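Local coordinates for histidine triad (HIT) protein (Clostridium difficile, PDB 4EGU) that binds zinc and guanosine monophosphate and, as a histidine triad family member, probably acts on nucleotides through a histidine-linked intermediate, at residues Lys72-Glu76 against Lys77-Gln81. Residues are numbered along the deposited sequence; the frame is centred on the assembly and turned at random.
Sequences KIAKE and KGFDQ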
loop_
_atom_site.group_PDB
_atom_site.type_symbol
_atom_site.label_atom_id
_atom_site.label_comp_id
_atom_site.label_asym_id
_atom_site.label_seq_id
_atom_site.Cartn_x
_atom_site.Cartn_y
_atom_site.Cartn_z
ATOM N N LYS A 72 5.463 -0.673 13.129
ATOM C CA LYS A 72 6.482 -0.566 14.174
ATOM C C LYS A 72 7.233 0.753 14.064
ATOM O O LYS A 72 7.539 1.381 15.086
ATOM C CB LYS A 72 7.459 -1.741 14.087
ATOM C CG LYS A 72 6.895 -3.034 14.649
ATOM C CD LYS A 72 7.871 -4.188 14.563
ATOM C CE LYS A 72 7.477 -5.347 15.462
ATOM N NZ LYS A 72 7.472 -4.959 16.881
ATOM N N ILE A 73 7.573 1.158 12.843
ATOM C CA ILE A 73 8.263 2.415 12.626
ATOM C C ILE A 73 7.351 3.575 13.021
ATOM O O ILE A 73 7.776 4.502 13.718
ATOM C CB ILE A 73 8.743 2.529 11.166
ATOM C CG1 ILE A 73 9.790 1.470 10.822
ATOM C CG2 ILE A 73 9.286 3.925 10.875
ATOM C CD1 ILE A 73 10.019 1.319 9.323
ATOM N N ALA A 74 6.091 3.517 12.604
ATOM C CA ALA A 74 5.139 4.568 12.946
ATOM C C ALA A 74 5.041 4.755 14.455
ATOM O O ALA A 74 5.000 5.879 14.947
ATOM C CB ALA A 74 3.779 4.250 12.364
ATOM N N LYS A 75 4.946 3.649 15.180
ATOM C CA LYS A 75 4.800 3.721 16.642
ATOM C C LYS A 75 6.035 4.286 17.311
ATOM O O LYS A 75 5.936 5.077 18.228
ATOM C CB LYS A 75 4.427 2.352 17.206
ATOM C CG LYS A 75 3.024 1.893 16.818
ATOM C CD LYS A 75 2.691 0.430 17.149
ATOM C CE LYS A 75 1.340 -0.036 16.553
ATOM N NZ LYS A 75 1.046 -1.501 16.731
ATOM N N GLU A 76 7.215 3.899 16.858
ATOM C CA GLU A 76 8.457 4.415 17.396
ATOM C C GLU A 76 8.584 5.911 17.171
ATOM O O GLU A 76 8.976 6.671 18.040
ATOM C CB GLU A 76 9.605 3.772 16.673
ATOM C CG GLU A 76 10.931 4.274 17.135
ATOM C CD GLU A 76 12.035 3.835 16.207
ATOM O OE1 GLU A 76 11.743 3.574 15.024
ATOM O OE2 GLU A 76 13.191 3.728 16.647
ATOM N N LYS A 77 8.245 6.350 15.964
ATOM C CA LYS A 77 8.474 7.731 15.525
ATOM C C LYS A 77 7.361 8.704 15.907
ATOM O O LYS A 77 7.533 9.905 15.795
ATOM C CB LYS A 77 8.666 7.764 14.008
ATOM C CG LYS A 77 9.888 7.025 13.518
ATOM C CD LYS A 77 11.150 7.478 14.238
ATOM C CE LYS A 77 12.392 7.080 13.464
ATOM N NZ LYS A 77 13.616 7.761 13.980
ATOM N N GLY A 78 6.207 8.183 16.322
ATOM C CA GLY A 78 5.079 9.016 16.734
ATOM C C GLY A 78 4.057 9.340 15.654
ATOM O O GLY A 78 3.016 9.978 15.920
ATOM N N PHE A 79 4.338 8.938 14.423
ATOM C CA PHE A 79 3.366 9.222 13.384
ATOM C C PHE A 79 2.243 8.189 13.321
ATOM O O PHE A 79 1.341 8.305 12.493
ATOM C CB PHE A 79 4.001 9.552 12.015
ATOM C CG PHE A 79 4.816 8.441 11.393
ATOM C CD1 PHE A 79 6.202 8.473 11.435
ATOM C CD2 PHE A 79 4.201 7.415 10.692
ATOM C CE1 PHE A 79 6.955 7.478 10.832
ATOM C CE2 PHE A 79 4.950 6.419 10.087
ATOM C CZ PHE A 79 6.326 6.450 10.157
ATOM N N ASP A 80 2.261 7.220 14.240
ATOM C CA ASP A 80 1.074 6.421 14.478
ATOM C C ASP A 80 -0.142 7.278 14.856
ATOM O O ASP A 80 -1.269 6.983 14.476
ATOM C CB ASP A 80 1.305 5.319 15.534
ATOM C CG ASP A 80 1.684 5.826 16.928
ATOM O OD1 ASP A 80 2.355 6.870 17.031
ATOM O OD2 ASP A 80 1.364 5.115 17.912
ATOM N N GLN A 81 0.098 8.340 15.614
ATOM C CA GLN A 81 -0.955 9.232 16.118
ATOM C C GLN A 81 -1.361 10.310 15.113
ATOM O O GLN A 81 -2.507 10.725 15.054
ATOM C CB GLN A 81 -0.503 9.873 17.446
ATOM C CG GLN A 81 -0.431 8.867 18.591
ATOM C CD GLN A 81 -1.812 8.376 19.041
ATOM O OE1 GLN A 81 -2.844 8.835 18.543
ATOM N NE2 GLN A 81 -1.831 7.440 19.987
HETATM O O HOH W 1 3.193 4.420 19.914
#
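Phe79 folds back over Ala74 at the C-terminal end of helix 61-77. From its CB, the chain turns so that CG sits between the backbone N and the carbonyl carbon (chi1 62°). This swings the ring back against the last turn. Phe79 CG stands 4.2 Å from Ala74 CA. CD2 comes closer, beside the methyl CB of Ala74. Phe79 CE2 touches Ala74 CB at 3.4 Å. Phe79 CZ, at the far end of the ring, lies near Ala74 CA and meets Ile73 CG2 at 4.0 Å. The ring as a whole presents a face to Ala74 CA, which stands 3.6 Å from the centroid in a CH-pi contact. Tyr39, Ile105 and Ala107 also meet this ring.

The backbone closes the helix at the same place. Lys77 N donates to Ile73 O, and the aliphatic CG of Lys77 passes beside the same oxygen. Ala74 O takes two donors. Gly78 N gives it a weak bond. Asp80 N donates to Ala74 O at 3.1 Å, from above the carbonyl plane. Gly78 has positive phi (93°), which turns the chain out of the helix just after its own N-H.

Asp80 has a similar chi1 to Phe79, and its carboxylate lies over the backbone at Lys75. OD2 also meets Lys75 CG, the two side chains crossing at about a right angle. A water donates to Asp80 OD2 at 2.8 Å and to Lys75 O at 3.3 Å, tying the carboxylate to the helix end. Ile53 of the second subunit packs on Ala74, Lys75 and Asp80.

The arrangement is a glycine-terminated helix C-terminus with a hydrophobic residue folded back on the last turn. It joins helix 61-77 to the antiparallel sheet of the HIT fold.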